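Local coordinates for Low molecular weight phosphotyrosine protein phosphatase (Vibrio cholerae, PDB 6U1P) that probably removes phosphate from phosphotyrosine residues of proteins, and probably takes part in tyrosine-phosphorylation control of exopolysaccharide production and biofilm growth, at residues F80-L94 against I100-F112. Sequence-based numbering, arbitrary orientation.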
ATOM      1  N   PHE B  80     -12.907  14.646 -23.745  1.00 63.43           N
ATOM      2  CA  PHE B  80     -12.023  15.503 -24.538  1.00 78.27           C
ATOM      3  C   PHE B  80     -12.754  16.716 -25.110  1.00 76.85           C
ATOM      4  O   PHE B  80     -12.127  17.752 -25.362  1.00 74.27           O
ATOM      5  CB  PHE B  80     -11.391  14.708 -25.679  1.00 78.95           C
ATOM      6  CG  PHE B  80     -10.568  13.538 -25.217  1.00 75.15           C
ATOM      7  CD1 PHE B  80      -9.443  13.736 -24.428  1.00 69.38           C
ATOM      8  CD2 PHE B  80     -10.912  12.243 -25.578  1.00 74.54           C
ATOM      9  CE1 PHE B  80      -8.681  12.660 -24.000  1.00 65.39           C
ATOM     10  CE2 PHE B  80     -10.160  11.166 -25.155  1.00 72.12           C
ATOM     11  CZ  PHE B  80      -9.044  11.373 -24.359  1.00 70.22           C
ATOM     12  N   ILE B  81     -14.062  16.614 -25.313  1.00 76.45           N
ATOM     13  CA  ILE B  81     -14.837  17.742 -25.810  1.00 86.19           C
ATOM     14  C   ILE B  81     -15.353  18.602 -24.668  1.00 91.27           C
ATOM     15  O   ILE B  81     -15.217  19.830 -24.689  1.00 94.07           O
ATOM     16  CB  ILE B  81     -16.005  17.234 -26.681  1.00 90.10           C
ATOM     17  CG1 ILE B  81     -15.505  16.263 -27.758  1.00 88.64           C
ATOM     18  CG2 ILE B  81     -16.764  18.404 -27.283  1.00 93.54           C
ATOM     19  CD1 ILE B  81     -16.557  15.292 -28.235  1.00 89.35           C
ATOM     20  N   GLU B  82     -15.917  17.963 -23.640  1.00 89.83           N
ATOM     21  CA  GLU B  82     -16.637  18.707 -22.612  1.00 92.08           C
ATOM     22  C   GLU B  82     -15.696  19.484 -21.698  1.00 88.31           C
ATOM     23  O   GLU B  82     -16.077  20.544 -21.182  1.00 91.96           O
ATOM     24  CB  GLU B  82     -17.515  17.753 -21.800  1.00 98.54           C
ATOM     25  CG  GLU B  82     -18.474  18.442 -20.829  1.00106.71           C
ATOM     26  CD  GLU B  82     -19.897  18.580 -21.379  1.00117.25           C
ATOM     27  OE1 GLU B  82     -20.229  17.921 -22.390  1.00120.53           O
ATOM     28  OE2 GLU B  82     -20.688  19.348 -20.788  1.00120.04           O
ATOM     29  N   HIS B  83     -14.471  18.996 -21.503  1.00 86.46           N
ATOM     30  CA  HIS B  83     -13.553  19.574 -20.530  1.00 77.41           C
ATOM     31  C   HIS B  83     -12.630  20.595 -21.185  1.00 79.56           C
ATOM     32  O   HIS B  83     -12.191  20.435 -22.328  1.00 72.45           O
ATOM     33  CB  HIS B  83     -12.716  18.483 -19.873  1.00 74.68           C
ATOM     34  CG  HIS B  83     -13.486  17.610 -18.933  1.00 72.16           C
ATOM     35  ND1 HIS B  83     -14.102  18.096 -17.800  1.00 73.61           N
ATOM     36  CD2 HIS B  83     -13.734  16.280 -18.955  1.00 73.42           C
ATOM     37  CE1 HIS B  83     -14.685  17.100 -17.154  1.00 70.13           C
ATOM     38  NE2 HIS B  83     -14.476  15.987 -17.834  1.00 71.27           N
ATOM     39  N   ASP B  84     -12.305  21.640 -20.424  1.00 83.51           N
ATOM     40  CA  ASP B  84     -11.457  22.700 -20.960  1.00 83.19           C
ATOM     41  C   ASP B  84      -9.977  22.347 -20.878  1.00 85.08           C
ATOM     42  O   ASP B  84      -9.248  22.545 -21.857  1.00 85.72           O
ATOM     43  CB  ASP B  84     -11.752  23.996 -20.228  1.00 81.72           C
ATOM     44  CG  ASP B  84     -13.228  24.296 -20.190  1.00 88.12           C
ATOM     45  OD1 ASP B  84     -13.717  24.661 -19.106  1.00 88.02           O
ATOM     46  OD2 ASP B  84     -13.898  24.178 -21.249  1.00 95.28           O
ATOM     47  N   PHE B  85      -9.508  21.809 -19.742  1.00 77.59           N
ATOM     48  CA  PHE B  85      -8.158  21.261 -19.694  1.00 75.84           C
ATOM     49  C   PHE B  85      -8.145  19.947 -18.939  1.00 72.08           C
ATOM     50  O   PHE B  85      -8.949  19.705 -18.036  1.00 75.91           O
ATOM     51  CB  PHE B  85      -7.113  22.181 -19.047  1.00 82.62           C
ATOM     52  CG  PHE B  85      -7.350  23.640 -19.264  1.00 86.83           C
ATOM     53  CD1 PHE B  85      -7.243  24.192 -20.530  1.00 89.09           C
ATOM     54  CD2 PHE B  85      -7.626  24.472 -18.196  1.00 85.06           C
ATOM     55  CE1 PHE B  85      -7.452  25.542 -20.733  1.00 91.59           C
ATOM     56  CE2 PHE B  85      -7.823  25.822 -18.390  1.00 87.73           C
ATOM     57  CZ  PHE B  85      -7.735  26.361 -19.662  1.00 89.54           C
ATOM     58  N   ILE B  86      -7.181  19.118 -19.306  1.00 69.07           N
ATOM     59  CA  ILE B  86      -7.091  17.740 -18.862  1.00 67.90           C
ATOM     60  C   ILE B  86      -5.639  17.489 -18.489  1.00 70.76           C
ATOM     61  O   ILE B  86      -4.745  17.685 -19.321  1.00 72.98           O
ATOM     62  CB  ILE B  86      -7.565  16.765 -19.951  1.00 68.42           C
ATOM     63  CG1 ILE B  86      -9.052  17.011 -20.244  1.00 64.54           C
ATOM     64  CG2 ILE B  86      -7.290  15.322 -19.533  1.00 62.77           C
ATOM     65  CD1 ILE B  86      -9.439  16.805 -21.684  1.00 67.32           C
ATOM     66  N   TYR B  87      -5.397  17.105 -17.231  1.00 60.83           N
ATOM     67  CA  TYR B  87      -4.045  16.965 -16.701  1.00 60.97           C
ATOM     68  C   TYR B  87      -3.709  15.503 -16.413  1.00 63.44           C
ATOM     69  O   TYR B  87      -4.474  14.797 -15.738  1.00 62.35           O
ATOM     70  CB  TYR B  87      -3.868  17.803 -15.430  1.00 59.62           C
ATOM     71  CG  TYR B  87      -4.045  19.287 -15.645  1.00 65.25           C
ATOM     72  CD1 TYR B  87      -5.296  19.884 -15.507  1.00 64.67           C
ATOM     73  CD2 TYR B  87      -2.960  20.098 -15.991  1.00 69.64           C
ATOM     74  CE1 TYR B  87      -5.462  21.249 -15.706  1.00 67.33           C
ATOM     75  CE2 TYR B  87      -3.114  21.458 -16.183  1.00 65.40           C
ATOM     76  CZ  TYR B  87      -4.365  22.024 -16.040  1.00 68.50           C
ATOM     77  OH  TYR B  87      -4.532  23.367 -16.242  1.00 70.84           O
ATOM     78  N   ALA B  88      -2.536  15.085 -16.886  1.00 63.06           N
ATOM     79  CA  ALA B  88      -1.994  13.749 -16.705  1.00 66.96           C
ATOM     80  C   ALA B  88      -0.965  13.730 -15.581  1.00 66.20           C
ATOM     81  O   ALA B  88      -0.148  14.649 -15.470  1.00 67.69           O
ATOM     82  CB  ALA B  88      -1.343  13.269 -18.008  1.00 69.81           C
ATOM     83  N   MET B  89      -1.010  12.666 -14.753  1.00 61.59           N
ATOM     84  CA  MET B  89      -0.129  12.533 -13.591  1.00 57.78           C
ATOM     85  C   MET B  89       1.298  12.139 -13.957  1.00 61.31           C
ATOM     86  O   MET B  89       2.250  12.538 -13.273  1.00 61.02           O
ATOM     87  CB  MET B  89      -0.706  11.504 -12.613  1.00 57.42           C
ATOM     88  CG  MET B  89      -1.936  11.983 -11.893  1.00 62.06           C
ATOM     89  SD  MET B  89      -1.623  13.387 -10.799  1.00 67.81           S
ATOM     90  CE  MET B  89      -2.985  14.434 -11.289  1.00 68.81           C
ATOM     91  N   ASP B  90       1.473  11.348 -15.005  1.00 61.92           N
ATOM     92  CA  ASP B  90       2.808  10.947 -15.403  1.00 65.55           C
ATOM     93  C   ASP B  90       2.811  10.845 -16.915  1.00 71.50           C
ATOM     94  O   ASP B  90       1.766  10.958 -17.564  1.00 71.83           O
ATOM     95  CB  ASP B  90       3.247   9.635 -14.709  1.00 69.01           C
ATOM     96  CG  ASP B  90       2.417   8.406 -15.121  1.00 69.96           C
ATOM     97  OD1 ASP B  90       2.033   8.265 -16.313  1.00 71.85           O
ATOM     98  OD2 ASP B  90       2.166   7.556 -14.238  1.00 72.63           O
ATOM     99  N   ARG B  91       3.998  10.620 -17.473  1.00 70.25           N
ATOM    100  CA  ARG B  91       4.130  10.648 -18.926  1.00 78.95           C
ATOM    101  C   ARG B  91       3.345   9.519 -19.577  1.00 78.91           C
ATOM    102  O   ARG B  91       2.711   9.715 -20.623  1.00 78.61           O
ATOM    103  CB  ARG B  91       5.602  10.581 -19.316  1.00 81.84           C
ATOM    104  CG  ARG B  91       6.305  11.899 -19.128  1.00 82.73           C
ATOM    105  CD  ARG B  91       7.791  11.806 -19.426  1.00 82.39           C
ATOM    106  NE  ARG B  91       8.472  12.994 -18.930  1.00 95.05           N
ATOM    107  CZ  ARG B  91       8.314  14.218 -19.426  1.00 96.47           C
ATOM    108  NH1 ARG B  91       7.496  14.429 -20.449  1.00 97.17           N
ATOM    109  NH2 ARG B  91       8.979  15.240 -18.900  1.00 97.66           N
ATOM    110  N   THR B  92       3.337   8.343 -18.947  1.00 71.21           N
ATOM    111  CA  THR B  92       2.561   7.230 -19.474  1.00 81.90           C
ATOM    112  C   THR B  92       1.084   7.599 -19.586  1.00 82.29           C
ATOM    113  O   THR B  92       0.418   7.242 -20.566  1.00 85.62           O
ATOM    114  CB  THR B  92       2.755   6.004 -18.578  1.00 79.80           C
ATOM    115  OG1 THR B  92       4.158   5.722 -18.457  1.00 78.29           O
ATOM    116  CG2 THR B  92       2.023   4.786 -19.148  1.00 82.57           C
ATOM    117  N   ASN B  93       0.564   8.344 -18.607  1.00 75.55           N
ATOM    118  CA  ASN B  93      -0.814   8.812 -18.690  1.00 70.81           C
ATOM    119  C   ASN B  93      -0.990   9.786 -19.851  1.00 73.64           C
ATOM    120  O   ASN B  93      -1.951   9.688 -20.624  1.00 67.18           O
ATOM    121  CB  ASN B  93      -1.215   9.482 -17.374  1.00 68.36           C
ATOM    122  CG  ASN B  93      -1.145   8.535 -16.188  1.00 70.53           C
ATOM    123  OD1 ASN B  93      -0.632   8.891 -15.125  1.00 66.74           O
ATOM    124  ND2 ASN B  93      -1.671   7.323 -16.364  1.00 72.27           N
ATOM    125  N   LEU B  94      -0.061  10.735 -19.983  1.00 69.69           N
ATOM    126  CA  LEU B  94      -0.154  11.729 -21.039  1.00 75.61           C
ATOM    127  C   LEU B  94      -0.104  11.083 -22.414  1.00 81.90           C
ATOM    128  O   LEU B  94      -0.775  11.550 -23.341  1.00 81.43           O
ATOM    129  CB  LEU B  94       0.970  12.753 -20.887  1.00 76.37           C
ATOM    130  CG  LEU B  94       1.009  13.879 -21.918  1.00 75.38           C
ATOM    131  CD1 LEU B  94      -0.125  14.860 -21.677  1.00 73.81           C
ATOM    132  CD2 LEU B  94       2.348  14.573 -21.849  1.00 77.82           C
ATOM    133  N   ILE B 100      -5.481   8.584 -27.854  1.00 88.16           N
ATOM    134  CA  ILE B 100      -6.905   8.470 -28.133  1.00 86.88           C
ATOM    135  C   ILE B 100      -7.592   9.827 -28.195  1.00 84.93           C
ATOM    136  O   ILE B 100      -8.820   9.890 -28.266  1.00 82.17           O
ATOM    137  CB  ILE B 100      -7.597   7.562 -27.098  1.00 86.15           C
ATOM    138  CG1 ILE B 100      -7.403   8.131 -25.690  1.00 79.46           C
ATOM    139  CG2 ILE B 100      -7.071   6.134 -27.206  1.00 88.00           C
ATOM    140  CD1 ILE B 100      -8.245   7.443 -24.627  1.00 74.76           C
ATOM    141  N   CYS B 101      -6.831  10.922 -28.140  1.00 86.03           N
ATOM    142  CA  CYS B 101      -7.423  12.254 -28.173  1.00 84.96           C
ATOM    143  C   CYS B 101      -7.535  12.765 -29.601  1.00 85.24           C
ATOM    144  O   CYS B 101      -6.512  12.890 -30.285  1.00 87.65           O
ATOM    145  CB  CYS B 101      -6.607  13.226 -27.349  1.00 84.25           C
ATOM    146  SG  CYS B 101      -7.353  14.852 -27.262  1.00 86.24           S
ATOM    147  N   PRO B 102      -8.733  13.096 -30.075  1.00 90.87           N
ATOM    148  CA  PRO B 102      -8.855  13.689 -31.405  1.00 95.94           C
ATOM    149  C   PRO B 102      -8.117  15.020 -31.479  1.00 97.29           C
ATOM    150  O   PRO B 102      -8.051  15.769 -30.503  1.00 93.24           O
ATOM    151  CB  PRO B 102     -10.370  13.860 -31.579  1.00 96.29           C
ATOM    152  CG  PRO B 102     -10.933  13.803 -30.232  1.00 90.61           C
ATOM    153  CD  PRO B 102     -10.048  12.871 -29.458  1.00 89.72           C
ATOM    154  N   ALA B 103      -7.570  15.302 -32.670  1.00 99.58           N
ATOM    155  CA  ALA B 103      -6.602  16.385 -32.861  1.00101.26           C
ATOM    156  C   ALA B 103      -7.157  17.752 -32.490  1.00102.76           C
ATOM    157  O   ALA B 103      -6.397  18.637 -32.085  1.00106.04           O
ATOM    158  CB  ALA B 103      -6.125  16.396 -34.306  1.00101.49           C
ATOM    159  N   GLU B 104      -8.473  17.924 -32.576  1.00102.36           N
ATOM    160  CA  GLU B 104      -9.138  19.166 -32.208  1.00102.52           C
ATOM    161  C   GLU B 104      -8.935  19.544 -30.738  1.00100.72           C
ATOM    162  O   GLU B 104      -9.081  20.715 -30.380  1.00101.21           O
ATOM    163  CB  GLU B 104     -10.641  19.027 -32.514  1.00107.12           C
ATOM    164  CG  GLU B 104     -10.988  18.320 -33.848  1.00123.18           C
ATOM    165  CD  GLU B 104     -10.871  16.807 -33.811  1.00129.12           C
ATOM    166  OE1 GLU B 104      -9.930  16.313 -33.187  1.00130.60           O
ATOM    167  OE2 GLU B 104     -11.674  16.093 -34.449  1.00132.63           O
ATOM    168  N   HIS B 105      -8.621  18.584 -29.868  1.00 98.83           N
ATOM    169  CA  HIS B 105      -8.532  18.821 -28.427  1.00 96.88           C
ATOM    170  C   HIS B 105      -7.172  18.475 -27.820  1.00 93.94           C
ATOM    171  O   HIS B 105      -7.003  18.590 -26.598  1.00 87.37           O
ATOM    172  CB  HIS B 105      -9.641  18.027 -27.723  1.00 96.18           C
ATOM    173  CG  HIS B 105     -11.010  18.340 -28.245  1.00 95.60           C
ATOM    174  ND1 HIS B 105     -11.414  19.620 -28.564  1.00 96.13           N
ATOM    175  CD2 HIS B 105     -12.070  17.541 -28.500  1.00 94.96           C
ATOM    176  CE1 HIS B 105     -12.665  19.595 -28.990  1.00 96.35           C
ATOM    177  NE2 HIS B 105     -13.086  18.345 -28.961  1.00 95.72           N
ATOM    178  N   LYS B 106      -6.197  18.058 -28.630  1.00 96.14           N
ATOM    179  CA  LYS B 106      -4.942  17.576 -28.070  1.00 95.21           C
ATOM    180  C   LYS B 106      -4.139  18.681 -27.403  1.00 95.05           C
ATOM    181  O   LYS B 106      -3.289  18.382 -26.560  1.00 94.15           O
ATOM    182  CB  LYS B 106      -4.122  16.882 -29.154  1.00 98.22           C
ATOM    183  CG  LYS B 106      -4.788  15.611 -29.660  1.00 98.92           C
ATOM    184  CD  LYS B 106      -4.033  14.995 -30.815  1.00103.46           C
ATOM    185  CE  LYS B 106      -2.767  14.325 -30.348  1.00104.00           C
ATOM    186  NZ  LYS B 106      -2.263  13.415 -31.401  1.00106.07           N
ATOM    187  N   ASN B 107      -4.415  19.946 -27.726  1.00 93.56           N
ATOM    188  CA  ASN B 107      -3.758  21.050 -27.037  1.00 92.36           C
ATOM    189  C   ASN B 107      -4.233  21.190 -25.600  1.00 88.66           C
ATOM    190  O   ASN B 107      -3.592  21.906 -24.826  1.00 83.08           O
ATOM    191  CB  ASN B 107      -4.007  22.374 -27.766  1.00 99.01           C
ATOM    192  CG  ASN B 107      -5.367  22.976 -27.423  1.00102.17           C
ATOM    193  OD1 ASN B 107      -6.420  22.433 -27.787  1.00100.40           O
ATOM    194  ND2 ASN B 107      -5.351  24.091 -26.696  1.00103.67           N
ATOM    195  N   LYS B 108      -5.338  20.537 -25.233  1.00 80.88           N
ATOM    196  CA  LYS B 108      -5.841  20.585 -23.864  1.00 80.97           C
ATOM    197  C   LYS B 108      -5.123  19.608 -22.942  1.00 77.44           C
ATOM    198  O   LYS B 108      -5.433  19.574 -21.749  1.00 75.57           O
ATOM    199  CB  LYS B 108      -7.357  20.315 -23.841  1.00 75.98           C
ATOM    200  CG  LYS B 108      -8.125  20.975 -25.002  1.00 90.32           C
ATOM    201  CD  LYS B 108      -9.524  21.439 -24.596  1.00 88.62           C
ATOM    202  CE  LYS B 108     -10.632  20.544 -25.147  1.00 90.19           C
ATOM    203  NZ  LYS B 108     -12.014  21.074 -24.873  1.00 86.06           N
ATOM    204  N   LEU B 109      -4.177  18.824 -23.458  1.00 81.37           N
ATOM    205  CA  LEU B 109      -3.499  17.788 -22.690  1.00 78.64           C
ATOM    206  C   LEU B 109      -2.177  18.319 -22.156  1.00 80.48           C
ATOM    207  O   LEU B 109      -1.424  18.974 -22.880  1.00 90.26           O
ATOM    208  CB  LEU B 109      -3.246  16.553 -23.558  1.00 79.50           C
ATOM    209  CG  LEU B 109      -4.323  15.470 -23.610  1.00 82.81           C
ATOM    210  CD1 LEU B 109      -5.717  16.064 -23.734  1.00 82.01           C
ATOM    211  CD2 LEU B 109      -4.049  14.516 -24.756  1.00 86.31           C
ATOM    212  N   ALA B 110      -1.887  18.009 -20.894  1.00 78.06           N
ATOM    213  CA  ALA B 110      -0.648  18.452 -20.268  1.00 80.10           C
ATOM    214  C   ALA B 110      -0.410  17.637 -19.001  1.00 80.74           C
ATOM    215  O   ALA B 110      -1.329  17.012 -18.461  1.00 78.15           O
ATOM    216  CB  ALA B 110      -0.677  19.953 -19.960  1.00 75.54           C
ATOM    217  N   LEU B 111       0.845  17.631 -18.546  1.00 71.13           N
ATOM    218  CA  LEU B 111       1.190  16.968 -17.297  1.00 76.15           C
ATOM    219  C   LEU B 111       0.757  17.812 -16.104  1.00 72.61           C
ATOM    220  O   LEU B 111       0.846  19.046 -16.132  1.00 73.87           O
ATOM    221  CB  LEU B 111       2.691  16.667 -17.253  1.00 77.48           C
ATOM    222  CG  LEU B 111       3.125  15.602 -18.273  1.00 76.86           C
ATOM    223  CD1 LEU B 111       4.624  15.616 -18.573  1.00 76.29           C
ATOM    224  CD2 LEU B 111       2.695  14.225 -17.792  1.00 72.93           C
ATOM    225  N   PHE B 112       0.271  17.128 -15.061  1.00 63.68           N
ATOM    226  CA  PHE B 112      -0.259  17.803 -13.874  1.00 63.72           C
ATOM    227  C   PHE B 112       0.760  18.746 -13.258  1.00 68.02           C
ATOM    228  O   PHE B 112       0.399  19.833 -12.786  1.00 62.96           O
ATOM    229  CB  PHE B 112      -0.707  16.782 -12.830  1.00 60.16           C
ATOM    230  CG  PHE B 112      -1.337  17.400 -11.605  1.00 57.83           C
ATOM    231  CD1 PHE B 112      -2.664  17.816 -11.619  1.00 55.08           C
ATOM    232  CD2 PHE B 112      -0.607  17.558 -10.433  1.00 57.58           C
ATOM    233  CE1 PHE B 112      -3.259  18.369 -10.482  1.00 53.34           C
ATOM    234  CE2 PHE B 112      -1.193  18.115  -9.286  1.00 56.36           C
ATOM    235  CZ  PHE B 112      -2.523  18.524  -9.315  1.00 52.85           C
TER
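Ile86 lies beside Leu109, and Ala88 beside Leu111, where strand 85-88 pairs in parallel with strand 109-111; joined through helix 91-100, the two strands form a right-handed beta-alpha-beta crossover at one edge of the four-stranded parallel sheet of this low molecular weight phosphatase fold. The backbone ladder runs from Ile86 N to Lys108 O through a nearly straight bond from Ala88 N to Ala110 O (2.8 Å, 168° at the hydrogen). Ile86, Ala88, Leu109 and Leu111 face the crossover helix. There Leu94, its CG anti to the backbone N (chi1 -180°), meets Leu111 at about a right angle, Leu94 CD2 lying 3.8 Å from Leu111 CG, while Leu94 CD1 reaches back to Leu109 CB. Leu111 CD1 also sits over one face of the Arg91 guanidinium.

Before the strand, the Phe80 ring lies flat against Cys101, whose CA stands 4.1 Å above the ring centre in a CH-pi contact, only 7° off the normal; SG leans obliquely toward CD1. Ile100 CG1 packs against Phe80 CZ. The Phe80 carbonyl O is held over one face of the His105 imidazole, toward its rim, and Glu104 CB covers the opposite face. Lys108, bent at chi2 and chi3, sends its ammonium to the C-terminal end of helix 77-82, where Lys108 NZ donates to His83 O at 2.6 Å and only weakly to Ile81 O.

Beyond the sheet the contact approaches the predicted catalytic site: Asp90 OD1 caps Asn93 N in a capping box, while OD2 forms a salt bridge with Arg18, a predicted active-site residue. Met89 also touches the predicted nucleophile Cys12. Tyr87 points to the opposite face of the sheet from Ile86 and Ala88, and both it and Phe112 touch Leu148 of the second subunit. Met89 and Phe112 lie side by side, with Met89 CE over the ring face, 3.4 Å from Phe112 CG.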